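Local coordinates for gentamicin resistance protein (Enterococcus gallinarum, PDB 6CTZ) that probably phosphorylates the 2''-hydroxyl of aminoglycoside antibiotics such as kanamycin with a guanine nucleotide as phosphate donor, and so confers gentamicin resistance, at residues Gly285-Leu288 against Leu289-Lys293; Gln155-Pro158 against Leu159-Glu162. The protein carries 2 engineered substitutions. All coordinates share one frame; numbering follows the deposited sequence.

Interaction 1 of 2, residues Gly285-Leu288 against Leu289-Lys293. Unlike the reference sequence in segment 285-288: Ile286 (reference Leu). With KAN (kanamycin a), chain E.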
loop_
_atom_site.group_PDB
_atom_site.type_symbol
_atom_site.label_atom_id
_atom_site.label_comp_id
_atom_site.label_asym_id
_atom_site.label_seq_id
_atom_site.Cartn_x
_atom_site.Cartn_y
_atom_site.Cartn_z
ATOM N N GLY A 285 14.235 4.597 -11.897
ATOM C CA GLY A 285 14.381 4.862 -10.474
ATOM C C GLY A 285 15.435 5.913 -10.183
ATOM O O GLY A 285 15.265 6.746 -9.286
ATOM N N ILE A 286 16.539 5.891 -10.936
ATOM C CA ILE A 286 17.549 6.938 -10.800
ATOM C C ILE A 286 16.935 8.299 -11.100
ATOM O O ILE A 286 17.188 9.284 -10.395
ATOM C CB ILE A 286 18.761 6.641 -11.705
ATOM C CG1 ILE A 286 19.457 5.342 -11.284
ATOM C CG2 ILE A 286 19.741 7.799 -11.676
ATOM C CD1 ILE A 286 20.327 5.470 -10.048
ATOM N N GLU A 287 16.100 8.366 -12.138
ATOM C CA GLU A 287 15.448 9.621 -12.494
ATOM C C GLU A 287 14.484 10.075 -11.403
ATOM O O GLU A 287 14.385 11.274 -11.117
ATOM C CB GLU A 287 14.721 9.456 -13.829
ATOM C CG GLU A 287 14.389 10.758 -14.537
ATOM C CD GLU A 287 13.924 10.533 -15.965
ATOM O OE1 GLU A 287 13.487 11.506 -16.614
ATOM O OE2 GLU A 287 13.998 9.377 -16.436
ATOM N N LEU A 288 13.761 9.134 -10.784
ATOM C CA LEU A 288 12.846 9.495 -9.706
ATOM C C LEU A 288 13.599 10.054 -8.504
ATOM O O LEU A 288 13.102 10.955 -7.819
ATOM C CB LEU A 288 12.003 8.287 -9.310
ATOM C CG LEU A 288 10.974 7.875 -10.360
ATOM C CD1 LEU A 288 10.403 6.500 -10.059
ATOM C CD2 LEU A 288 9.863 8.918 -10.437
ATOM N N LEU A 289 14.795 9.525 -8.227
ATOM C CA LEU A 289 15.608 10.066 -7.140
ATOM C C LEU A 289 16.035 11.496 -7.440
ATOM O O LEU A 289 15.979 12.365 -6.562
ATOM C CB LEU A 289 16.833 9.182 -6.901
ATOM C CG LEU A 289 16.622 7.831 -6.214
ATOM C CD1 LEU A 289 17.947 7.095 -6.091
ATOM C CD2 LEU A 289 15.979 8.024 -4.848
ATOM N N GLU A 290 16.473 11.757 -8.677
ATOM C CA GLU A 290 16.826 13.119 -9.068
ATOM C C GLU A 290 15.631 14.056 -8.939
ATOM O O GLU A 290 15.771 15.190 -8.469
ATOM C CB GLU A 290 17.375 13.128 -10.495
ATOM C CG GLU A 290 18.644 12.296 -10.675
ATOM C CD GLU A 290 19.158 12.307 -12.104
ATOM O OE1 GLU A 290 20.321 12.708 -12.318
ATOM O OE2 GLU A 290 18.399 11.915 -13.014
ATOM N N GLU A 291 14.441 13.588 -9.326
ATOM C CA GLU A 291 13.245 14.419 -9.214
ATOM C C GLU A 291 12.867 14.667 -7.757
ATOM O O GLU A 291 12.392 15.755 -7.413
ATOM C CB GLU A 291 12.084 13.779 -9.973
ATOM C CG GLU A 291 12.351 13.626 -11.461
ATOM C CD GLU A 291 11.159 13.084 -12.223
ATOM O OE1 GLU A 291 11.081 13.320 -13.448
ATOM O OE2 GLU A 291 10.300 12.424 -11.601
ATOM N N ASP A 292 13.057 13.670 -6.888
ATOM C CA ASP A 292 12.789 13.863 -5.465
ATOM C C ASP A 292 13.632 15.005 -4.903
ATOM O O ASP A 292 13.124 15.878 -4.188
ATOM C CB ASP A 292 13.069 12.562 -4.713
ATOM C CG ASP A 292 12.561 12.588 -3.289
ATOM O OD1 ASP A 292 11.338 12.453 -3.096
ATOM O OD2 ASP A 292 13.383 12.721 -2.357
ATOM N N LYS A 293 14.930 15.020 -5.229
ATOM C CA LYS A 293 15.800 16.094 -4.764
ATOM C C LYS A 293 15.370 17.435 -5.339
ATOM O O LYS A 293 15.304 18.437 -4.617
ATOM C CB LYS A 293 17.250 15.783 -5.139
ATOM C CG LYS A 293 18.237 16.888 -4.792
ATOM C CD LYS A 293 19.660 16.476 -5.147
ATOM C CE LYS A 293 20.681 17.520 -4.711
ATOM N NZ LYS A 293 20.571 18.786 -5.490
HETATM C C1 KAN E . 6.434 3.790 -7.514
HETATM C C2 KAN E . 7.424 4.955 -7.485
HETATM C C3 KAN E . 6.807 6.160 -8.164
HETATM C C4 KAN E . 6.469 5.754 -9.590
HETATM C C5 KAN E . 5.514 4.564 -9.611
HETATM C C6 KAN E . 5.235 4.089 -11.033
HETATM C C7 KAN E . 2.592 2.009 -4.328
HETATM C C8 KAN E . 3.715 1.176 -4.940
HETATM C C9 KAN E . 4.842 2.091 -5.430
HETATM C C10 KAN E . 4.332 3.142 -6.417
HETATM C C11 KAN E . 3.164 3.923 -5.811
HETATM C C12 KAN E . 2.046 2.992 -5.356
HETATM C C13 KAN E . 4.844 -0.883 -4.315
HETATM C C14 KAN E . 4.519 -2.041 -3.385
HETATM C C15 KAN E . 4.963 -1.670 -1.967
HETATM C C16 KAN E . 6.444 -1.311 -1.973
HETATM C C17 KAN E . 6.706 -0.224 -2.998
HETATM C C18 KAN E . 8.201 0.037 -3.093
HETATM N N1 KAN E . 4.369 2.927 -10.963
HETATM N N2 KAN E . 2.625 4.890 -6.761
HETATM N N3 KAN E . 1.536 1.123 -3.842
HETATM N N4 KAN E . 4.722 -2.742 -1.009
HETATM O O5 KAN E . 5.991 3.458 -8.834
HETATM O O6 KAN E . 7.732 5.266 -6.123
HETATM O O7 KAN E . 7.720 7.263 -8.176
HETATM O O8 KAN E . 5.863 6.865 -10.255
HETATM O O9 KAN E . 5.328 4.134 -6.675
HETATM O O10 KAN E . 5.836 1.295 -6.096
HETATM O O11 KAN E . 4.159 0.297 -3.896
HETATM O O12 KAN E . 6.247 -0.643 -4.273
HETATM O O13 KAN E . 3.116 -2.303 -3.473
HETATM O O14 KAN E . 6.878 -0.820 -0.692
HETATM O O15 KAN E . 8.438 1.067 -4.058
#

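Interaction 2 of 2, residues Gln155-Pro158 against Leu159-Glu162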
loop_
_atom_site.group_PDB
_atom_site.type_symbol
_atom_site.label_atom_id
_atom_site.label_comp_id
_atom_site.label_asym_id
_atom_site.label_seq_id
_atom_site.Cartn_x
_atom_site.Cartn_y
_atom_site.Cartn_z
ATOM N N GLN A 155 24.390 -0.754 -2.769
ATOM C CA GLN A 155 23.848 -1.054 -4.086
ATOM C C GLN A 155 23.487 0.177 -4.903
ATOM O O GLN A 155 23.457 0.095 -6.135
ATOM C CB GLN A 155 22.594 -1.922 -3.947
ATOM C CG GLN A 155 22.782 -3.128 -3.047
ATOM C CD GLN A 155 21.539 -3.979 -2.977
ATOM O OE1 GLN A 155 20.970 -4.350 -4.005
ATOM N NE2 GLN A 155 21.100 -4.289 -1.762
ATOM N N VAL A 156 23.207 1.306 -4.267
ATOM C CA VAL A 156 22.666 2.471 -4.948
ATOM C C VAL A 156 23.708 3.570 -5.109
ATOM O O VAL A 156 23.844 4.146 -6.190
ATOM C CB VAL A 156 21.394 2.991 -4.244
ATOM C CG1 VAL A 156 20.980 4.334 -4.818
ATOM C CG2 VAL A 156 20.260 1.965 -4.365
ATOM N N PHE A 157 24.446 3.862 -4.043
ATOM C CA PHE A 157 25.443 4.936 -4.117
ATOM C C PHE A 157 26.380 4.874 -5.328
ATOM O O PHE A 157 26.585 5.857 -5.958
ATOM C CB PHE A 157 26.234 5.096 -2.826
ATOM C CG PHE A 157 25.470 5.751 -1.706
ATOM C CD1 PHE A 157 24.182 6.164 -1.871
ATOM C CD2 PHE A 157 26.053 5.899 -0.485
ATOM C CE1 PHE A 157 23.507 6.763 -0.840
ATOM C CE2 PHE A 157 25.387 6.494 0.552
ATOM C CZ PHE A 157 24.113 6.922 0.367
ATOM N N PRO A 158 26.913 3.688 -5.683
ATOM C CA PRO A 158 27.806 3.649 -6.856
ATOM C C PRO A 158 27.182 4.205 -8.120
ATOM O O PRO A 158 27.907 4.695 -8.996
ATOM C CB PRO A 158 28.130 2.156 -6.996
ATOM C CG PRO A 158 28.031 1.635 -5.613
ATOM C CD PRO A 158 26.891 2.392 -4.978
ATOM N N LEU A 159 25.855 4.145 -8.245
ATOM C CA LEU A 159 25.185 4.598 -9.455
ATOM C C LEU A 159 24.953 6.103 -9.485
ATOM O O LEU A 159 24.484 6.620 -10.502
ATOM C CB LEU A 159 23.833 3.889 -9.602
ATOM C CG LEU A 159 23.737 2.397 -9.261
ATOM C CD1 LEU A 159 22.330 1.881 -9.515
ATOM C CD2 LEU A 159 24.759 1.568 -10.021
ATOM N N LEU A 160 25.193 6.793 -8.380
ATOM C CA LEU A 160 24.858 8.191 -8.293
ATOM C C LEU A 160 25.977 9.204 -8.445
ATOM O O LEU A 160 27.076 8.944 -8.089
ATOM C CB LEU A 160 24.156 8.507 -6.954
ATOM C CG LEU A 160 23.118 7.528 -6.403
ATOM C CD1 LEU A 160 22.607 8.024 -5.075
ATOM C CD2 LEU A 160 21.982 7.472 -7.382
ATOM N N ASP A 161 25.589 10.344 -8.948
ATOM C CA ASP A 161 26.457 11.495 -8.775
ATOM C C ASP A 161 26.628 11.744 -7.286
ATOM O O ASP A 161 25.697 11.569 -6.496
ATOM C CB ASP A 161 25.844 12.723 -9.442
ATOM C CG ASP A 161 25.807 12.606 -10.948
ATOM O OD1 ASP A 161 26.726 11.979 -11.518
ATOM O OD2 ASP A 161 24.858 13.139 -11.559
ATOM N N GLU A 162 27.846 12.114 -6.891
ATOM C CA GLU A 162 28.109 12.324 -5.470
ATOM C C GLU A 162 27.176 13.363 -4.860
ATOM O O GLU A 162 26.864 13.284 -3.666
ATOM C CB GLU A 162 29.579 12.672 -5.244
ATOM C CG GLU A 162 30.453 11.461 -5.494
ATOM C CD GLU A 162 31.935 11.744 -5.516
ATOM O OE1 GLU A 162 32.345 12.911 -5.326
ATOM O OE2 GLU A 162 32.695 10.774 -5.741
HETATM O O HOH W 1 27.607 8.467 -5.225
#

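Interaction 1 of 2, residues Gly285-Leu288 against Leu289-Lys293
Two successive turns of the alpha-helix 279-296 meet here, and one face of them reaches the kanamycin pocket. Four i to i+4 backbone hydrogen bonds join the turns. Leu289 N donates to Gly285 O, Glu290 N to Ile286 O, Glu291 N to Glu287 O and Asp292 N to Leu288 O; the last measures 2.9 Å. Leu288 faces the antibiotic. Leu288 CG is anti to the carbonyl carbon (chi1 -70°), and from there both methyls reach the hydroxyl O7 of kanamycin, with CD1 3.4 Å from that oxygen and CD2 3.5 Å. CD2 also meets Glu291, lying 3.7 Å from its OE2, and the two side chains cross at a slant. The extended chain of Glu291 first passes Glu287, where its CG is 3.1 Å from Glu287 O. The two carboxylates stay near each other, OE1 of Glu287 lying 4.4 Å from OE1 of Glu291. These like charges probably repel mildly, on an exposed face. Leu289 is buried and sets its CG 3.5 Å from Gly285 O. Leu288 packs on Tyr269, and Leu289 on Gln266 and Leu270, of helix 251-276. Asp292 OD2 is hydrogen-bonded to Thr263 of that helix and to Tyr167 of helix 162-176.

Interaction 2 of 2, residues Gln155-Pro158 against Leu159-Glu162
Val156 and Leu160 pack together across a short 3-10 turn that follows helix 141-155. Leu160 carries the apolar part of the contact. Its CG sits beside the backbone N (chi1 -41°), which lays the branch over the start of the turn. CD1 touches two side chains, at 4.0 Å from Val156 CG1 and 4.0 Å from Phe157 CD1. It approaches the Phe157 ring obliquely. The Leu160 CG also rests against the backbone, 3.5 Å from Val156 O. This is the close-packed side. Val156 is buried and touches Leu270 and Leu271 of helix 251-276, while Leu160 reaches Leu168 of helix 162-176.

Two i to i+3 bonds hold the backbone. Leu159 N donates to Val156 O at 2.9 Å, and Leu160 N to Phe157 O at 2.9 Å. The second bond is the straighter at its hydrogen (167°). Both donors stand above the plane of the carbonyl they bind, by 52° in the second case. Phe157 O has another donor, a water that also donates to Leu160 O, 3.0 Å from the water oxygen. That water bridges the turn to the chain leaving it.

The other side is looser. Pro158 and Leu159 are exposed, though Leu159 still touches Leu274 of helix 251-276. Leu159 also lies along the backbone, with CB 3.4 Å from Val156 O. Beyond Leu160 the chain runs on to helix 162-176.

The pattern of i to i+3 bonds is that of a 3-10 turn; here it forms the short link between helices 141-155 and 162-176 at the protein surface.

In the fold
From the N terminus, interaction 2 comes first. It closes the short turn between helices 141-155 and 162-176. Interaction 1 opens only after helices 162-176 and 251-276 have been passed, and it stays within helix 279-296. The two are in series along the chain and neither nests nor crosses. In space they meet: the centres of interaction 1 and interaction 2 are about 12 Å apart. Ile286, which differs from the reference sequence, makes the join: its CD1 lies 3.7 Å from Leu160 CD2 and 3.9 Å from Leu159 CB. Leu289 CD1 adds looser packing on Val156 and Leu160. Val156, Leu159 and Leu160 of the turn thus pack on helix 279-296, and both contacts share helices 251-276 and 162-176 as neighbours.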